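Local coordinates for protein scyllo-inositol 2-dehydrogenase (NADP(+)) IolW (Bacillus subtilis subsp. subtilis, PDB 3GDO) that catalyses the reversible NADPH-dependent reduction of scyllo-inosose to scyllo-inositol, at residues K96-A100 and Y176-H181; I253-E257 and N299-L303. All coordinates share one frame; numbering follows the deposited sequence.

The N-terminal Rossmann-type domain comes first, and after its strand 91-95 the chain enters the loop 96-100, the first partner of interaction 1. It then runs through helix 102-115 and on into the C-terminal alpha/beta domain, where helix 174-190 returns to that loop and closes interaction 1 over 75 intervening residues. Interaction 2 opens later, at 253-257 just beyond strand 246-250, and closes at 299-303 after the strand pair 280-286 and 289-295. The two loops therefore follow in series, neither crossing nor enclosing one another, with centres about 18 Å apart. Interaction 1 ties the two domains together, while interaction 2 joins two connections within the second.

Interaction 1: K96-A100 and Y176-H181; sequences KPMTA and YDLGSH
Pro-97 and Tyr-176 mark the closest approach of the two backbones, with their CA atoms 6.0 Å apart, where the loop 96-100, kinked by the cis peptide between Lys-96 and Pro-97, passes alongside the helical turns of 176-181. Lys-96 reaches over to Asp-177, Ser-180 and His-181. Bends at chi2 and chi3 (65° and 60°) fold its chain back toward the helix and bring NZ to Asp-177, which grips it twice: NZ donates to Asp-177 O at 2.7 Å, in the carbonyl plane on a lone pair, and forms a salt bridge with Asp-177 OD1 at 3.1 Å. Farther back along the chain, the methylenes cross the His-181 side chain at about a right angle, Lys-96 CE lying 3.3 Å from His-181 NE2. Exchanging the lysine for an alanine would probably leave Asp-177 O and OD1 without their shared partner and open a gap beside the His-181 ring. Ser-180 OG also touches Lys-96 CE, while turning back to bond Tyr-176 O at 2.6 Å.

Pro-97 meets Tyr-176 at the ring edge, its CB in the ring plane and 3.9 Å from CD2. Beyond the proline, the phenol reaches the end of the loop, where Tyr-176 OH donates to Ala-100 O at 2.7 Å, again on an in-plane lone pair. Lys-96 and Pro-97 belong to the Glu-Lys-Pro motif of the Gfo/Idh/MocA family, whose lysine, as in relatives, probably lies at the active site. The contact joins the Rossmann-type domain to helix 174-190 of the C-terminal domain. The loop leaves strand 91-95 of the parallel sheet and leads into helix 102-115; helix 323-342 packs against both partners, Ile-327 touching Met-98, Ile-333 and Met-337 touching Tyr-176, and Val-329 touching Ser-180.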
loop_
_atom_site.group_PDB
_atom_site.type_symbol
_atom_site.label_atom_id
_atom_site.label_comp_id
_atom_site.label_asym_id
_atom_site.label_seq_id
_atom_site.Cartn_x
_atom_site.Cartn_y
_atom_site.Cartn_z
ATOM N N LYS B 96 -19.225 4.202 16.780
ATOM C CA LYS B 96 -18.209 4.899 15.988
ATOM C C LYS B 96 -18.884 5.454 14.709
ATOM O O LYS B 96 -19.924 4.967 14.324
ATOM C CB LYS B 96 -17.034 3.988 15.631
ATOM C CG LYS B 96 -17.377 2.563 15.209
ATOM C CD LYS B 96 -18.162 2.483 13.896
ATOM C CE LYS B 96 -17.403 3.074 12.741
ATOM N NZ LYS B 96 -18.136 2.847 11.491
ATOM N N PRO B 97 -18.340 6.513 14.087
ATOM C CA PRO B 97 -17.308 7.386 14.571
ATOM C C PRO B 97 -17.944 8.239 15.641
ATOM O O PRO B 97 -19.098 8.631 15.490
ATOM C CB PRO B 97 -16.954 8.213 13.335
ATOM C CG PRO B 97 -18.271 8.316 12.585
ATOM C CD PRO B 97 -18.876 6.959 12.778
ATOM N N MET B 98 -17.211 8.484 16.722
ATOM C CA MET B 98 -17.740 9.197 17.903
ATOM C C MET B 98 -18.543 10.465 17.527
ATOM O O MET B 98 -19.738 10.534 17.796
ATOM C CB MET B 98 -16.575 9.501 18.866
ATOM C CG MET B 98 -16.943 10.121 20.218
ATOM S SD MET B 98 -15.427 10.555 21.135
ATOM C CE MET B 98 -16.295 11.075 22.645
ATOM N N THR B 99 -17.889 11.446 16.911
ATOM C CA THR B 99 -18.560 12.666 16.414
ATOM C C THR B 99 -17.870 13.111 15.120
ATOM O O THR B 99 -16.863 12.529 14.746
ATOM C CB THR B 99 -18.421 13.836 17.412
ATOM O OG1 THR B 99 -17.055 13.938 17.821
ATOM C CG2 THR B 99 -19.312 13.629 18.647
ATOM N N ALA B 100 -18.351 14.173 14.473
ATOM C CA ALA B 100 -17.643 14.729 13.324
ATOM C C ALA B 100 -16.341 15.474 13.685
ATOM O O ALA B 100 -15.381 15.480 12.906
ATOM C CB ALA B 100 -18.578 15.632 12.493
ATOM N N TYR B 176 -14.658 8.237 7.716
ATOM C CA TYR B 176 -15.412 8.124 8.974
ATOM C C TYR B 176 -15.961 6.722 9.199
ATOM O O TYR B 176 -15.829 6.160 10.285
ATOM C CB TYR B 176 -16.588 9.089 8.998
ATOM C CG TYR B 176 -16.190 10.503 9.364
ATOM C CD1 TYR B 176 -16.064 11.489 8.382
ATOM C CD2 TYR B 176 -15.955 10.837 10.686
ATOM C CE1 TYR B 176 -15.724 12.810 8.736
ATOM C CE2 TYR B 176 -15.599 12.145 11.056
ATOM C CZ TYR B 176 -15.487 13.115 10.086
ATOM O OH TYR B 176 -15.126 14.398 10.475
ATOM N N ASP B 177 -16.564 6.146 8.180
ATOM C CA ASP B 177 -17.272 4.900 8.389
ATOM C C ASP B 177 -16.346 3.668 8.504
ATOM O O ASP B 177 -16.540 2.820 9.373
ATOM C CB ASP B 177 -18.279 4.685 7.283
ATOM C CG ASP B 177 -19.118 3.468 7.520
ATOM O OD1 ASP B 177 -19.346 3.100 8.701
ATOM O OD2 ASP B 177 -19.565 2.860 6.546
ATOM N N LEU B 178 -15.323 3.593 7.674
ATOM C CA LEU B 178 -14.438 2.411 7.644
ATOM C C LEU B 178 -13.077 2.756 8.187
ATOM O O LEU B 178 -12.510 1.991 8.977
ATOM C CB LEU B 178 -14.283 1.870 6.206
ATOM C CG LEU B 178 -15.546 1.532 5.392
ATOM C CD1 LEU B 178 -15.125 0.837 4.080
ATOM C CD2 LEU B 178 -16.569 0.714 6.099
ATOM N N GLY B 179 -12.553 3.912 7.762
ATOM C CA GLY B 179 -11.238 4.361 8.212
ATOM C C GLY B 179 -11.131 4.410 9.729
ATOM O O GLY B 179 -10.084 4.053 10.284
ATOM N N SER B 180 -12.228 4.805 10.388
ATOM C CA SER B 180 -12.251 4.919 11.849
ATOM C C SER B 180 -11.858 3.601 12.528
ATOM O O SER B 180 -11.074 3.586 13.471
ATOM C CB SER B 180 -13.592 5.497 12.361
ATOM O OG SER B 180 -14.681 4.649 12.084
ATOM N N HIS B 181 -12.327 2.487 11.998
ATOM C CA HIS B 181 -11.987 1.175 12.566
ATOM C C HIS B 181 -10.483 0.837 12.534
ATOM O O HIS B 181 -9.952 0.260 13.489
ATOM C CB HIS B 181 -12.711 0.074 11.811
ATOM C CG HIS B 181 -14.185 0.032 12.044
ATOM N ND1 HIS B 181 -14.741 -0.218 13.282
ATOM C CD2 HIS B 181 -15.224 0.167 11.183
ATOM C CE1 HIS B 181 -16.061 -0.236 13.173
ATOM N NE2 HIS B 181 -16.378 0.019 11.913
#

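Interaction 2: I253-E257 and N299-L303; sequences IDGQE and NGSYL
Gln-256 lays its carboxamide over one face of the Tyr-302 ring, the amide and ring planes inclined by 35°. Its NE2 sits 3.3 Å above the ring plane, displaced toward the rim, and CB of the same side chain lies against the CE2 side. The amide is held by bonds at both ends. At one, OE1 accepts from Tyr-302 N at 3.0 Å with an N-H...O angle of 161°, using an in-plane lone pair. At the other, NE2 donates to Asp-254 OD1 at 3.0 Å, meeting the syn side of the carboxylate. With CG anti to the carbonyl carbon and an extended chain beyond it, Gln-256 thus reaches across to the backbone of Tyr-302.

The Asp-254 carboxylate and the tyrosine point opposite ways alongside each other, their planes 20° apart. Asp-254 OD2 accepts from Gln-256 N at 2.7 Å, a capping bond ahead of the helix, the donor lying above the carboxylate plane. A water links the two segments: it donates to Asp-254 OD2 and to Tyr-302 OH (2.8 Å) and accepts from Glu-257 N. Gly-300, lacking a side chain, lets its CA come within 3.8 Å of Asp-254 OD1. Glu-257 CG borders the tyrosine ring at its edge. Further bonds tie these groups to their surroundings: Tyr-302 OH to Asp-128 OD1, Gln-256 OE1 to Trp-271 NE1, Asp-254 OD1 to Asn-129 N, and the Glu-257 carboxylate, by a salt bridge, to Arg-125.

The contact thus joins the segment leading into helix 256-261 to the loop between strand 289-295 and helix 303-315. Helix 15-26 of the Rossmann-type domain lies alongside, Phe-20 touching Glu-257 and Leu-24 touching Tyr-302.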
loop_
_atom_site.group_PDB
_atom_site.type_symbol
_atom_site.label_atom_id
_atom_site.label_comp_id
_atom_site.label_asym_id
_atom_site.label_seq_id
_atom_site.Cartn_x
_atom_site.Cartn_y
_atom_site.Cartn_z
ATOM N N ILE B 253 -11.829 -10.694 6.179
ATOM C CA ILE B 253 -12.474 -9.815 7.136
ATOM C C ILE B 253 -13.194 -10.700 8.168
ATOM O O ILE B 253 -13.595 -11.836 7.862
ATOM C CB ILE B 253 -13.426 -8.857 6.374
ATOM C CG1 ILE B 253 -13.566 -7.501 7.108
ATOM C CG2 ILE B 253 -14.753 -9.581 5.953
ATOM C CD1 ILE B 253 -14.839 -6.736 6.777
ATOM N N ASP B 254 -13.295 -10.198 9.398
ATOM C CA ASP B 254 -13.980 -10.880 10.511
ATOM C C ASP B 254 -15.414 -11.257 10.132
ATOM O O ASP B 254 -16.121 -10.453 9.526
ATOM C CB ASP B 254 -13.921 -9.990 11.768
ATOM C CG ASP B 254 -14.646 -10.592 12.961
ATOM O OD1 ASP B 254 -13.973 -11.100 13.899
ATOM O OD2 ASP B 254 -15.891 -10.528 12.943
ATOM N N GLY B 255 -15.808 -12.501 10.430
ATOM C CA GLY B 255 -17.150 -13.014 10.128
ATOM C C GLY B 255 -18.323 -12.643 11.078
ATOM O O GLY B 255 -19.480 -12.897 10.751
ATOM N N GLN B 256 -18.067 -12.006 12.225
ATOM C CA GLN B 256 -19.177 -11.741 13.196
ATOM C C GLN B 256 -20.352 -10.888 12.707
ATOM O O GLN B 256 -21.515 -11.244 12.920
ATOM C CB GLN B 256 -18.658 -11.184 14.495
ATOM C CG GLN B 256 -17.659 -12.077 15.207
ATOM C CD GLN B 256 -17.097 -11.360 16.378
ATOM O OE1 GLN B 256 -17.710 -11.337 17.466
ATOM N NE2 GLN B 256 -15.959 -10.683 16.160
ATOM N N GLU B 257 -20.076 -9.756 12.066
ATOM C CA GLU B 257 -21.182 -8.982 11.534
ATOM C C GLU B 257 -22.079 -9.765 10.576
ATOM O O GLU B 257 -23.287 -9.593 10.614
ATOM C CB GLU B 257 -20.720 -7.672 10.909
ATOM C CG GLU B 257 -20.363 -6.648 11.969
ATOM C CD GLU B 257 -20.439 -5.235 11.435
ATOM O OE1 GLU B 257 -20.414 -4.297 12.251
ATOM O OE2 GLU B 257 -20.534 -5.065 10.199
ATOM N N ASN B 299 -10.364 -16.610 17.684
ATOM C CA ASN B 299 -11.778 -16.341 17.430
ATOM C C ASN B 299 -12.125 -14.878 17.726
ATOM O O ASN B 299 -11.638 -14.327 18.677
ATOM C CB ASN B 299 -12.687 -17.308 18.226
ATOM C CG ASN B 299 -12.697 -18.731 17.630
ATOM O OD1 ASN B 299 -11.669 -19.204 17.158
ATOM N ND2 ASN B 299 -13.851 -19.399 17.644
ATOM N N GLY B 300 -12.931 -14.244 16.883
ATOM C CA GLY B 300 -13.381 -12.874 17.160
ATOM C C GLY B 300 -14.349 -12.902 18.343
ATOM O O GLY B 300 -15.099 -13.886 18.515
ATOM N N SER B 301 -14.355 -11.839 19.145
ATOM C CA SER B 301 -15.087 -11.843 20.438
ATOM C C SER B 301 -15.703 -10.489 20.780
ATOM O O SER B 301 -15.221 -9.800 21.693
ATOM C CB SER B 301 -14.102 -12.260 21.542
ATOM O OG SER B 301 -14.757 -12.415 22.782
ATOM N N TYR B 302 -16.738 -10.078 20.041
ATOM C CA TYR B 302 -17.358 -8.773 20.283
ATOM C C TYR B 302 -18.014 -8.714 21.685
ATOM O O TYR B 302 -18.151 -7.639 22.257
ATOM C CB TYR B 302 -18.427 -8.422 19.221
ATOM C CG TYR B 302 -17.911 -8.036 17.813
ATOM C CD1 TYR B 302 -16.570 -7.709 17.585
ATOM C CD2 TYR B 302 -18.788 -7.977 16.739
ATOM C CE1 TYR B 302 -16.120 -7.353 16.306
ATOM C CE2 TYR B 302 -18.352 -7.610 15.426
ATOM C CZ TYR B 302 -17.024 -7.314 15.230
ATOM O OH TYR B 302 -16.590 -6.945 13.980
ATOM N N LEU B 303 -18.439 -9.865 22.198
ATOM C CA LEU B 303 -18.985 -9.973 23.573
ATOM C C LEU B 303 -18.050 -9.351 24.584
ATOM O O LEU B 303 -18.510 -8.755 25.586
ATOM C CB LEU B 303 -19.233 -11.432 23.964
ATOM C CG LEU B 303 -20.366 -12.161 23.224
ATOM C CD1 LEU B 303 -20.471 -13.632 23.730
ATOM C CD2 LEU B 303 -21.707 -11.391 23.411
HETATM O O HOH W 1 -17.588 -8.634 11.941
#